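Side-chain contacts in putative metal binding protein RUMGNA_00854 (Ruminococcus gnavus, PDB 3U7Z), which binds calcium ions, is otherwise of unknown function, and carries a DUF4430 domain from the ubiquitin-like clan: residues Thr10-Val13 / Thr19-Val22; Val13-Gln18 / Gln67-Thr72; Phe23-Asp28 / Glu39-Gly44; Asp57-Asp62 / Leu95-Gly100. One frame throughout, in Å; residues are numbered along the deposited sequence.

Interaction 1. Residues Thr10-Val13 / Thr19-Val22; sequences TVTV and TENV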
loop_
_atom_site.group_PDB
_atom_site.type_symbol
_atom_site.label_atom_id
_atom_site.label_comp_id
_atom_site.label_asym_id
_atom_site.label_seq_id
_atom_site.Cartn_x
_atom_site.Cartn_y
_atom_site.Cartn_z
ATOM N N THR A 10 -5.281 9.653 1.038
ATOM C CA THR A 10 -4.001 9.590 1.755
ATOM C C THR A 10 -3.550 8.155 1.889
ATOM O O THR A 10 -4.372 7.251 1.928
ATOM C CB THR A 10 -4.074 10.203 3.152
ATOM O OG1 THR A 10 -4.993 9.537 3.971
ATOM C CG2 THR A 10 -4.563 11.608 3.080
ATOM N N VAL A 11 -2.237 7.960 1.816
ATOM C CA VAL A 11 -1.604 6.675 2.047
ATOM C C VAL A 11 -0.574 6.918 3.127
ATOM O O VAL A 11 0.334 7.730 2.951
ATOM C CB VAL A 11 -0.944 6.152 0.802
ATOM C CG1 VAL A 11 -0.245 4.814 1.099
ATOM C CG2 VAL A 11 -1.967 6.022 -0.336
ATOM N N THR A 12 -0.696 6.207 4.244
ATOM C CA THR A 12 0.274 6.294 5.322
ATOM C C THR A 12 1.084 5.018 5.365
ATOM O O THR A 12 0.527 3.928 5.315
ATOM C CB THR A 12 -0.410 6.521 6.663
ATOM O OG1 THR A 12 -1.189 7.723 6.610
ATOM C CG2 THR A 12 0.580 6.642 7.791
ATOM N N VAL A 13 2.399 5.164 5.332
ATOM C CA VAL A 13 3.320 4.071 5.434
ATOM C C VAL A 13 3.794 3.954 6.857
ATOM O O VAL A 13 4.357 4.896 7.379
ATOM C CB VAL A 13 4.479 4.214 4.468
ATOM C CG1 VAL A 13 5.439 3.067 4.583
ATOM C CG2 VAL A 13 3.955 4.406 3.036
ATOM N N THR A 19 8.083 4.692 12.339
ATOM C CA THR A 19 8.024 5.905 11.558
ATOM C C THR A 19 6.801 5.813 10.650
ATOM O O THR A 19 6.592 4.805 9.976
ATOM C CB THR A 19 9.297 6.073 10.656
ATOM O OG1 THR A 19 10.488 6.110 11.439
ATOM C CG2 THR A 19 9.205 7.417 9.860
ATOM N N GLU A 20 6.000 6.842 10.649
ATOM C CA GLU A 20 4.824 6.947 9.789
ATOM C C GLU A 20 5.108 8.056 8.794
ATOM O O GLU A 20 5.439 9.181 9.148
ATOM C CB GLU A 20 3.552 7.153 10.597
ATOM C CG GLU A 20 3.334 6.014 11.577
ATOM C CD GLU A 20 1.999 6.040 12.270
ATOM O OE1 GLU A 20 1.211 6.929 11.907
ATOM O OE2 GLU A 20 1.761 5.177 13.172
ATOM N N ASN A 21 5.060 7.734 7.526
ATOM C CA ASN A 21 5.147 8.753 6.464
ATOM C C ASN A 21 3.812 8.842 5.770
ATOM O O ASN A 21 3.292 7.854 5.252
ATOM C CB ASN A 21 6.271 8.415 5.491
ATOM C CG ASN A 21 7.671 8.456 6.184
ATOM O OD1 ASN A 21 7.998 9.431 6.889
ATOM N ND2 ASN A 21 8.408 7.363 6.119
ATOM N N VAL A 22 3.283 10.042 5.676
ATOM C CA VAL A 22 1.961 10.248 5.099
ATOM C C VAL A 22 2.136 10.874 3.730
ATOM O O VAL A 22 2.872 11.881 3.587
ATOM C CB VAL A 22 1.104 11.184 5.999
ATOM C CG1 VAL A 22 -0.218 11.491 5.339
ATOM C CG2 VAL A 22 0.885 10.560 7.358
#
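V13 and N21 face each other on neighbouring antiparallel strands as a hydrogen-bonded pair, and each satisfies the other's backbone. V13 N donates to N21 O at 2.8 Å, almost straight at the hydrogen (171°), with the donor tilted a little from the carbonyl plane. The return bond runs from N21 N to V13 O at 2.9 Å and lies in the carbonyl plane. Both oxygens also take a weaker CA-H contact: T12 CA stands 3.4 Å from N21 O, and E20 CA comes to 3.2 Å from V13 O. Each carbonyl is therefore met by one N-H and one C-H of the opposite strand.

One step along, T12 and V22 make a non-hydrogen-bonded pair with their CA atoms 4.3 Å apart. The backbone of T12 is satisfied on its other side, by F93 and L95 of strand 92-99. The side chains of T12 and V22 sit on the same face of the sheet and cross at a slant, T12 OG1 lying 3.6 Å from V22 CG2. In T12, OG1 lies beside the backbone N (chi1 -58°), which leaves CG2 anti to that N, where it meets E20 CB at 4.1 Å.

On the other face, beside V13, the amide nitrogen ND2 of N21 makes a weak hydrogen bond to D57 OD2, whose carboxylate also holds a calcium ion. T19 OG1 is taken up by D17 OD1 in the connecting turn. Short turn and paired strands 7-14 and 20-27 make a beta hairpin, consistent with the N-terminal hairpin of the ubiquitin-like beta-grasp fold.

Interaction 2. Residues Val13-Gln18 / Gln67-Thr72; sequences VIHGDQ and QWWCIT
Strand 7-14 runs out through V13 and I14, and H15 then starts a type I beta turn that Q18 N closes on H15 O at 3.0 Å. Strand 67-73, which carries W69, does not pair with it: the CA atoms of H15 and W69 are 9.4 Å apart, and those of V13 and I71 are separated by a similar gap. Strand 92-99 lies between them, its L95 and L97 bonded to the backbone of I14 and its T96 to that of C70. The W69 indole bridges the gap by reaching past this central strand.

That order, with strand 92-99 in the middle of the mixed sheet, is the one found in the beta-grasp fold of ubiquitin-like proteins. W69 lies on the face that also meets V56 of the second, smaller sheet. The far rim of its six-membered ring does the touching: CZ3 is 3.7 Å from I14 O and 4.0 Å from V13 CG1, the methyl approaching the ring obliquely. CG1 stands anti to the backbone N (chi1 180°), which also puts it 3.5 Å above the H15 ring plane, toward the rim of that ring.

The CB of H15 points away from strand 67-73, yet the imidazole swings back (chi1 -76°) until ND1 reaches the edge of the indole, 4.1 Å from W69 CH2. Both ring nitrogens of H15 are hydrogen-bonded, ND1 to E59 OE1 and NE2 to D57 OD2, which fixes the rotation of the ring. Two carboxylates so near would probably stabilise a protonated imidazole. W69 NE1 has weak hydrogen bonds to the carbonyls of T54 and E59.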
loop_
_atom_site.group_PDB
_atom_site.type_symbol
_atom_site.label_atom_id
_atom_site.label_comp_id
_atom_site.label_asym_id
_atom_site.label_seq_id
_atom_site.Cartn_x
_atom_site.Cartn_y
_atom_site.Cartn_z
ATOM N N VAL A 13 2.399 5.164 5.332
ATOM C CA VAL A 13 3.320 4.071 5.434
ATOM C C VAL A 13 3.794 3.954 6.857
ATOM O O VAL A 13 4.357 4.896 7.379
ATOM C CB VAL A 13 4.479 4.214 4.468
ATOM C CG1 VAL A 13 5.439 3.067 4.583
ATOM C CG2 VAL A 13 3.955 4.406 3.036
ATOM N N ILE A 14 3.563 2.806 7.460
ATOM C CA ILE A 14 4.021 2.524 8.832
ATOM C C ILE A 14 5.186 1.536 8.731
ATOM O O ILE A 14 5.041 0.350 8.427
ATOM C CB ILE A 14 2.907 2.049 9.768
ATOM C CG1 ILE A 14 1.762 3.070 9.836
ATOM C CG2 ILE A 14 3.419 1.899 11.185
ATOM C CD1 ILE A 14 0.676 2.861 8.827
ATOM N N HIS A 15 6.350 2.104 8.917
ATOM C CA HIS A 15 7.597 1.436 8.751
ATOM C C HIS A 15 7.889 0.468 9.924
ATOM O O HIS A 15 7.246 0.507 10.987
ATOM C CB HIS A 15 8.740 2.465 8.556
ATOM C CG HIS A 15 8.766 3.085 7.189
ATOM N ND1 HIS A 15 9.186 2.379 6.083
ATOM C CD2 HIS A 15 8.341 4.292 6.733
ATOM C CE1 HIS A 15 9.112 3.161 5.011
ATOM N NE2 HIS A 15 8.582 4.328 5.374
ATOM N N GLY A 16 8.950 -0.309 9.716
ATOM C CA GLY A 16 9.420 -1.284 10.695
ATOM C C GLY A 16 9.787 -0.679 12.029
ATOM O O GLY A 16 9.578 -1.344 13.027
ATOM N N ASP A 17 10.298 0.563 12.040
ATOM C CA ASP A 17 10.690 1.263 13.275
ATOM C C ASP A 17 9.596 2.209 13.813
ATOM O O ASP A 17 9.909 3.075 14.658
ATOM C CB ASP A 17 11.979 2.046 13.074
ATOM C CG ASP A 17 11.827 3.216 12.106
ATOM O OD1 ASP A 17 10.745 3.383 11.504
ATOM O OD2 ASP A 17 12.785 3.996 11.919
ATOM N N GLN A 18 8.355 2.029 13.350
ATOM C CA GLN A 18 7.157 2.881 13.673
ATOM C C GLN A 18 7.089 4.263 13.081
ATOM O O GLN A 18 6.112 4.986 13.370
ATOM C CB GLN A 18 6.954 3.140 15.175
ATOM C CG GLN A 18 6.750 1.986 15.990
ATOM C CD GLN A 18 6.553 2.284 17.544
ATOM O OE1 GLN A 18 6.673 3.440 18.137
ATOM N NE2 GLN A 18 6.264 1.190 18.217
ATOM N N GLN A 67 8.395 -11.159 7.358
ATOM C CA GLN A 67 7.857 -9.808 7.257
ATOM C C GLN A 67 7.112 -9.642 5.951
ATOM O O GLN A 67 7.470 -10.253 4.944
ATOM C CB GLN A 67 8.965 -8.794 7.306
ATOM C CG GLN A 67 9.718 -8.776 8.572
ATOM C CD GLN A 67 10.868 -7.809 8.590
ATOM O OE1 GLN A 67 11.217 -7.179 7.594
ATOM N NE2 GLN A 67 11.500 -7.717 9.756
ATOM N N TRP A 68 6.080 -8.803 5.993
ATOM C CA TRP A 68 5.258 -8.572 4.838
ATOM C C TRP A 68 4.527 -7.258 4.992
ATOM O O TRP A 68 4.212 -6.793 6.082
ATOM C CB TRP A 68 4.252 -9.716 4.629
ATOM C CG TRP A 68 3.387 -10.040 5.812
ATOM C CD1 TRP A 68 3.787 -10.733 6.924
ATOM C CD2 TRP A 68 2.008 -9.845 5.957
ATOM N NE1 TRP A 68 2.761 -10.907 7.774
ATOM C CE2 TRP A 68 1.634 -10.385 7.209
ATOM C CE3 TRP A 68 1.044 -9.188 5.200
ATOM C CZ2 TRP A 68 0.355 -10.296 7.685
ATOM C CZ3 TRP A 68 -0.240 -9.180 5.666
ATOM C CH2 TRP A 68 -0.572 -9.724 6.897
ATOM N N TRP A 69 4.255 -6.622 3.856
ATOM C CA TRP A 69 3.480 -5.378 3.789
ATOM C C TRP A 69 2.007 -5.691 3.725
ATOM O O TRP A 69 1.538 -6.519 2.941
ATOM C CB TRP A 69 3.888 -4.549 2.580
ATOM C CG TRP A 69 5.228 -3.938 2.765
ATOM C CD1 TRP A 69 6.444 -4.350 2.184
ATOM C CD2 TRP A 69 5.545 -2.801 3.567
ATOM N NE1 TRP A 69 7.445 -3.541 2.624
ATOM C CE2 TRP A 69 6.936 -2.600 3.473
ATOM C CE3 TRP A 69 4.783 -1.932 4.329
ATOM C CZ2 TRP A 69 7.558 -1.529 4.109
ATOM C CZ3 TRP A 69 5.397 -0.901 4.994
ATOM C CH2 TRP A 69 6.785 -0.713 4.868
ATOM N N CYS A 70 1.254 -5.001 4.582
ATOM C CA CYS A 70 -0.177 -5.177 4.708
ATOM C C CYS A 70 -0.930 -3.920 4.363
ATOM O O CYS A 70 -0.585 -2.858 4.836
ATOM C CB CYS A 70 -0.468 -5.557 6.167
ATOM S SG CYS A 70 -2.248 -5.558 6.469
ATOM N N ILE A 71 -1.967 -4.053 3.565
ATOM C CA ILE A 71 -2.803 -2.917 3.171
ATOM C C ILE A 71 -4.028 -2.865 4.076
ATOM O O ILE A 71 -4.741 -3.857 4.203
ATOM C CB ILE A 71 -3.351 -3.017 1.733
ATOM C CG1 ILE A 71 -2.222 -3.217 0.714
ATOM C CG2 ILE A 71 -4.174 -1.750 1.328
ATOM C CD1 ILE A 71 -2.629 -3.638 -0.697
ATOM N N THR A 72 -4.317 -1.695 4.660
ATOM C CA THR A 72 -5.571 -1.468 5.384
ATOM C C THR A 72 -6.171 -0.171 4.886
ATOM O O THR A 72 -5.522 0.607 4.195
ATOM C CB THR A 72 -5.401 -1.479 6.899
ATOM O OG1 THR A 72 -4.370 -0.577 7.263
ATOM C CG2 THR A 72 -5.072 -2.841 7.382
#

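Interaction 3. Residues Phe23-Asp28 / Glu39-Gly44; sequences FEFDTD and ENLVDG. With CA (calcium ion), chain D; CA (calcium ion), chain C.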
loop_
_atom_site.group_PDB
_atom_site.type_symbol
_atom_site.label_atom_id
_atom_site.label_comp_id
_atom_site.label_asym_id
_atom_site.label_seq_id
_atom_site.Cartn_x
_atom_site.Cartn_y
_atom_site.Cartn_z
ATOM N N PHE A 23 1.445 10.292 2.767
ATOM C CA PHE A 23 1.488 10.732 1.408
ATOM C C PHE A 23 0.087 11.070 0.951
ATOM O O PHE A 23 -0.832 10.304 1.152
ATOM C CB PHE A 23 2.094 9.666 0.504
ATOM C CG PHE A 23 3.479 9.267 0.870
ATOM C CD1 PHE A 23 4.589 9.954 0.334
ATOM C CD2 PHE A 23 3.710 8.232 1.718
ATOM C CE1 PHE A 23 5.844 9.587 0.704
ATOM C CE2 PHE A 23 4.993 7.890 2.079
ATOM C CZ PHE A 23 6.049 8.577 1.559
ATOM N N GLU A 24 -0.088 12.227 0.331
ATOM C CA GLU A 24 -1.393 12.637 -0.175
ATOM C C GLU A 24 -1.364 12.507 -1.663
ATOM O O GLU A 24 -0.383 12.863 -2.311
ATOM C CB GLU A 24 -1.723 14.064 0.211
ATOM C CG GLU A 24 -2.059 14.231 1.640
ATOM C CD GLU A 24 -2.514 15.631 1.923
ATOM O OE1 GLU A 24 -1.748 16.568 1.616
ATOM O OE2 GLU A 24 -3.645 15.789 2.425
ATOM N N PHE A 25 -2.456 11.981 -2.233
ATOM C CA PHE A 25 -2.604 11.918 -3.668
ATOM C C PHE A 25 -3.912 12.548 -4.140
ATOM O O PHE A 25 -4.964 12.381 -3.551
ATOM C CB PHE A 25 -2.586 10.478 -4.108
ATOM C CG PHE A 25 -1.305 9.784 -3.838
ATOM C CD1 PHE A 25 -0.281 9.792 -4.779
ATOM C CD2 PHE A 25 -1.130 9.035 -2.684
ATOM C CE1 PHE A 25 0.932 9.121 -4.535
ATOM C CE2 PHE A 25 0.086 8.339 -2.443
ATOM C CZ PHE A 25 1.088 8.385 -3.346
ATOM N N ASP A 26 -3.804 13.293 -5.229
ATOM C CA ASP A 26 -4.962 13.781 -5.944
ATOM C C ASP A 26 -4.947 13.033 -7.281
ATOM O O ASP A 26 -4.096 13.270 -8.109
ATOM C CB ASP A 26 -4.846 15.303 -6.103
ATOM C CG ASP A 26 -4.612 16.026 -4.754
ATOM O OD1 ASP A 26 -5.511 16.018 -3.896
ATOM O OD2 ASP A 26 -3.502 16.569 -4.541
ATOM N N THR A 27 -5.887 12.119 -7.483
ATOM C CA THR A 27 -5.721 11.074 -8.499
ATOM C C THR A 27 -7.029 10.766 -9.198
ATOM O O THR A 27 -8.058 10.812 -8.589
ATOM C CB THR A 27 -5.118 9.773 -7.843
ATOM O OG1 THR A 27 -5.029 8.736 -8.812
ATOM C CG2 THR A 27 -6.000 9.278 -6.681
ATOM N N ASP A 28 -6.946 10.404 -10.478
ATOM C CA ASP A 28 -8.103 9.875 -11.232
ATOM C C ASP A 28 -8.005 8.363 -11.398
ATOM O O ASP A 28 -8.788 7.754 -12.139
ATOM C CB ASP A 28 -8.278 10.574 -12.598
ATOM C CG ASP A 28 -6.958 11.059 -13.191
ATOM O OD1 ASP A 28 -6.053 10.212 -13.364
ATOM O OD2 ASP A 28 -6.809 12.288 -13.432
ATOM N N GLU A 39 4.119 7.472 -8.235
ATOM C CA GLU A 39 5.290 8.107 -7.673
ATOM C C GLU A 39 6.372 7.085 -7.324
ATOM O O GLU A 39 7.289 7.394 -6.576
ATOM C CB GLU A 39 4.887 8.870 -6.395
ATOM C CG GLU A 39 3.916 10.024 -6.608
ATOM C CD GLU A 39 4.571 11.206 -7.310
ATOM O OE1 GLU A 39 5.785 11.423 -7.117
ATOM O OE2 GLU A 39 3.865 11.919 -8.053
ATOM N N ASN A 40 6.246 5.858 -7.846
ATOM C CA ASN A 40 7.138 4.791 -7.467
ATOM C C ASN A 40 7.282 4.641 -5.935
ATOM O O ASN A 40 8.368 4.458 -5.418
ATOM C CB ASN A 40 8.480 4.888 -8.191
ATOM C CG ASN A 40 9.243 3.608 -8.149
ATOM O OD1 ASN A 40 8.701 2.564 -7.831
ATOM N ND2 ASN A 40 10.489 3.667 -8.453
ATOM N N LEU A 41 6.164 4.648 -5.243
ATOM C CA LEU A 41 6.184 4.522 -3.763
ATOM C C LEU A 41 6.348 3.079 -3.296
ATOM O O LEU A 41 6.675 2.853 -2.164
ATOM C CB LEU A 41 4.915 5.122 -3.171
ATOM C CG LEU A 41 4.759 5.184 -1.640
ATOM C CD1 LEU A 41 5.884 6.044 -1.029
ATOM C CD2 LEU A 41 3.376 5.706 -1.297
ATOM N N VAL A 42 6.086 2.130 -4.178
ATOM C CA VAL A 42 6.210 0.726 -3.885
ATOM C C VAL A 42 6.926 -0.003 -5.002
ATOM O O VAL A 42 7.034 0.511 -6.137
ATOM C CB VAL A 42 4.835 0.060 -3.721
ATOM C CG1 VAL A 42 3.968 0.752 -2.609
ATOM C CG2 VAL A 42 4.068 -0.028 -5.011
ATOM N N ASP A 43 7.461 -1.162 -4.677
ATOM C CA ASP A 43 7.872 -2.153 -5.685
ATOM C C ASP A 43 7.127 -3.427 -5.367
ATOM O O ASP A 43 7.009 -3.828 -4.200
ATOM C CB ASP A 43 9.372 -2.411 -5.674
ATOM C CG ASP A 43 10.175 -1.517 -6.554
ATOM O OD1 ASP A 43 9.685 -0.609 -7.224
ATOM O OD2 ASP A 43 11.410 -1.774 -6.564
ATOM N N GLY A 44 6.610 -4.057 -6.428
ATOM C CA GLY A 44 5.966 -5.299 -6.292
ATOM C C GLY A 44 6.148 -6.190 -7.459
ATOM O O GLY A 44 6.566 -5.764 -8.515
HETATM CA CA CA D . 7.851 0.439 -8.370
HETATM CA CA CA C . 11.702 -0.865 -8.841
HETATM O O HOH W 1 12.919 1.285 -8.884
HETATM O O HOH W 2 13.757 -2.058 -8.416
#
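The loop that carries helix 32-38 into the calcium site packs its L41 and E39 against F23 and F25 of strand 20-27. The closest fit is between L41 and F23: L41 CD1 sits over one face of the ring, 3.8 Å from its centroid and 19° off the normal, a CH-pi contact. The methyl is displaced toward the rim, with F23 CZ at 3.6 Å. L41 holds CG anti to the backbone N (chi1 -176°), and its second methyl, CD2, lies between the two rings, still near F23 and 4.1 Å from F25 CZ.

F25 is touched at its edge instead. Besides CD2 of L41, the CG of E39, in one of two modelled conformers, lies near the ring plane, 3.7 Å from F25 CE1. V35 and S38 of the helix also touch F25.

Helix 32-38 ends in a Schellman motif: L41 N bonds back to L36 O and N40 N to E37 O, with N40 at positive phi. Just past this helix end L41 points toward the phenylalanines, while the next residues go to the metal. V42 O binds one calcium at 2.4 Å, and D43 OD1 binds the same ion at 2.4 Å; N40 and E37 complete the protein ligands. D43 bridges to a second calcium, which both its carboxylate oxygens hold, OD1 at 2.6 Å and OD2 at 2.5 Å, alongside two waters.

Interaction 4. Residues Asp57-Asp62 / Leu95-Gly100; sequences DEETAD and LTLKEG. With CA (calcium ion), chain F; EDO (1,2-ethanediol), chain K.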
loop_
_atom_site.group_PDB
_atom_site.type_symbol
_atom_site.label_atom_id
_atom_site.label_comp_id
_atom_site.label_asym_id
_atom_site.label_seq_id
_atom_site.Cartn_x
_atom_site.Cartn_y
_atom_site.Cartn_z
ATOM N N ASP A 57 8.201 2.750 0.203
ATOM C CA ASP A 57 8.878 3.933 0.705
ATOM C C ASP A 57 10.276 3.567 1.146
ATOM O O ASP A 57 10.673 3.923 2.232
ATOM C CB ASP A 57 8.062 4.632 1.801
ATOM C CG ASP A 57 8.624 5.950 2.250
ATOM O OD1 ASP A 57 9.191 6.717 1.425
ATOM O OD2 ASP A 57 8.455 6.256 3.473
ATOM N N GLU A 58 11.007 2.854 0.288
ATOM C CA GLU A 58 12.401 2.471 0.500
ATOM C C GLU A 58 12.673 1.545 1.652
ATOM O O GLU A 58 13.800 1.441 2.084
ATOM C CB GLU A 58 13.296 3.705 0.570
ATOM C CG GLU A 58 13.171 4.582 -0.640
ATOM C CD GLU A 58 14.116 5.754 -0.582
ATOM O OE1 GLU A 58 14.334 6.329 0.521
ATOM O OE2 GLU A 58 14.618 6.143 -1.660
ATOM N N GLU A 59 11.667 0.802 2.075
ATOM C CA GLU A 59 11.853 -0.250 3.040
ATOM C C GLU A 59 11.342 -1.581 2.504
ATOM O O GLU A 59 10.184 -1.736 2.112
ATOM C CB GLU A 59 11.132 0.054 4.383
ATOM C CG GLU A 59 11.375 -1.048 5.395
ATOM C CD GLU A 59 10.888 -0.777 6.793
ATOM O OE1 GLU A 59 9.928 -0.045 6.927
ATOM O OE2 GLU A 59 11.437 -1.328 7.789
ATOM N N THR A 60 12.248 -2.544 2.475
ATOM C CA THR A 60 12.002 -3.846 1.906
ATOM C C THR A 60 11.730 -4.819 3.044
ATOM O O THR A 60 12.519 -4.917 4.007
ATOM C CB THR A 60 13.228 -4.334 1.073
ATOM O OG1 THR A 60 13.413 -3.426 -0.026
ATOM C CG2 THR A 60 12.995 -5.758 0.503
ATOM N N ALA A 61 10.643 -5.563 2.927
ATOM C CA ALA A 61 10.288 -6.600 3.864
ATOM C C ALA A 61 11.336 -7.714 3.786
ATOM O O ALA A 61 11.667 -8.187 2.669
ATOM C CB ALA A 61 8.906 -7.168 3.568
ATOM N N ASP A 62 11.719 -8.228 4.953
ATOM C CA ASP A 62 12.637 -9.376 5.053
ATOM C C ASP A 62 11.806 -10.651 5.132
ATOM O O ASP A 62 11.267 -10.988 6.176
ATOM C CB ASP A 62 13.585 -9.226 6.269
ATOM C CG ASP A 62 14.504 -10.443 6.473
ATOM O OD1 ASP A 62 14.528 -11.369 5.633
ATOM O OD2 ASP A 62 15.227 -10.440 7.485
ATOM N N LEU A 95 -0.179 1.272 4.629
ATOM C CA LEU A 95 0.719 0.142 4.270
ATOM C C LEU A 95 1.606 -0.064 5.502
ATOM O O LEU A 95 2.372 0.813 5.883
ATOM C CB LEU A 95 1.575 0.446 3.047
ATOM C CG LEU A 95 0.772 0.701 1.798
ATOM C CD1 LEU A 95 1.596 1.302 0.688
ATOM C CD2 LEU A 95 0.087 -0.493 1.322
ATOM N N THR A 96 1.481 -1.220 6.155
ATOM C CA THR A 96 2.158 -1.494 7.398
ATOM C C THR A 96 3.045 -2.684 7.250
ATOM O O THR A 96 2.647 -3.694 6.730
ATOM C CB THR A 96 1.154 -1.802 8.524
ATOM O OG1 THR A 96 0.265 -0.704 8.610
ATOM C CG2 THR A 96 1.826 -1.990 9.870
ATOM N N LEU A 97 4.256 -2.544 7.756
ATOM C CA LEU A 97 5.182 -3.674 7.803
ATOM C C LEU A 97 4.819 -4.567 8.974
ATOM O O LEU A 97 4.983 -4.166 10.105
ATOM C CB LEU A 97 6.632 -3.238 7.830
ATOM C CG LEU A 97 7.668 -4.330 7.576
ATOM C CD1 LEU A 97 7.535 -5.047 6.277
ATOM C CD2 LEU A 97 9.064 -3.764 7.745
ATOM N N LYS A 98 4.386 -5.805 8.669
ATOM C CA LYS A 98 3.980 -6.760 9.659
ATOM C C LYS A 98 5.010 -7.878 9.704
ATOM O O LYS A 98 5.788 -8.077 8.803
ATOM C CB LYS A 98 2.583 -7.298 9.359
ATOM C CG LYS A 98 1.470 -6.306 9.512
ATOM C CD LYS A 98 0.065 -6.950 9.329
ATOM C CE LYS A 98 -1.041 -5.902 9.469
ATOM N NZ LYS A 98 -2.370 -6.330 8.921
ATOM N N GLU A 99 4.956 -8.652 10.786
ATOM C CA GLU A 99 5.837 -9.790 10.993
ATOM C C GLU A 99 4.997 -10.971 11.484
ATOM O O GLU A 99 4.258 -10.855 12.450
ATOM C CB GLU A 99 6.944 -9.489 12.013
ATOM C CG GLU A 99 7.607 -8.152 11.869
ATOM C CD GLU A 99 8.887 -8.079 12.665
ATOM O OE1 GLU A 99 8.803 -8.020 13.914
ATOM O OE2 GLU A 99 9.965 -8.102 12.034
ATOM N N GLY A 100 5.086 -12.080 10.786
ATOM C CA GLY A 100 4.362 -13.304 11.163
ATOM C C GLY A 100 2.886 -13.267 10.877
ATOM O O GLY A 100 2.418 -12.428 10.150
HETATM CA CA CA F . 10.388 8.143 0.330
HETATM C C1 EDO K . 10.133 1.753 -4.908
HETATM O O1 EDO K . 11.543 1.588 -5.138
HETATM C C2 EDO K . 9.786 1.732 -3.423
HETATM O O2 EDO K . 10.443 2.600 -2.475
HETATM O O HOH W 3 12.200 6.847 1.751
HETATM O O HOH W 4 8.884 8.517 -1.605
#
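L97, on the central strand 92-99 of the beta-grasp sheet, meets E59 and A61 of the segment that carries the edge strand 59-60 of the small antiparallel sheet. The contact thus joins the two sheets, at the protein surface.

The apolar contact is made by one methyl of L97, CD1, which lies against A61 CB at 3.7 Å. L97 reaches this far because its CG stands anti to the backbone N (chi1 -167°); W69 also packs on it.

The other methyl makes a van der Waals contact with a polar group: CD2 sits over the flat face of the E59 carboxylate, 3.4 Å from OE2. E59 reaches over in a fully extended chain, and its other oxygen, OE1, is gripped by the H15 imidazole and by G16 N, which hold the carboxylate over the leucine.

The metal contacts lie at the beginning of segment 57-62, away from L97. D57 OD1 binds a calcium ion at 2.2 Å, and two waters are also bound to it. One of these, 2.6 Å from the calcium, donates a short hydrogen bond to E58 OE1 and a weak one to D57 O. E58 is thus tied to the ion through a water.

One hydrogen bond goes to a small molecule. A 1,2-ethanediol, probably from the crystallisation liquor, accepts on its O2 the backbone N-H of E58 at 2.8 Å, with an angle of 150° at the hydrogen.

Overall arrangement
From the N terminus, interaction 1 closes first, a short hairpin joining strands 7-14 and 20-27. Interaction 2 starts from the same strand, sharing V13, and closes a much longer loop on strand 67-73. Interaction 3 falls within that loop: it brings the end of helix 32-38 and the calcium loop back onto strand 20-27. Interaction 4 opens inside the same loop but closes beyond it, on strand 92-99, so that it crosses interaction 2; the two lie side by side, coupled through H15, D57 and E59. Together interactions 1 and 2 reach across the mixed sheet from strand 20-27 to strand 67-73, while 3 and 4 tie the small sheet and the helix end to it.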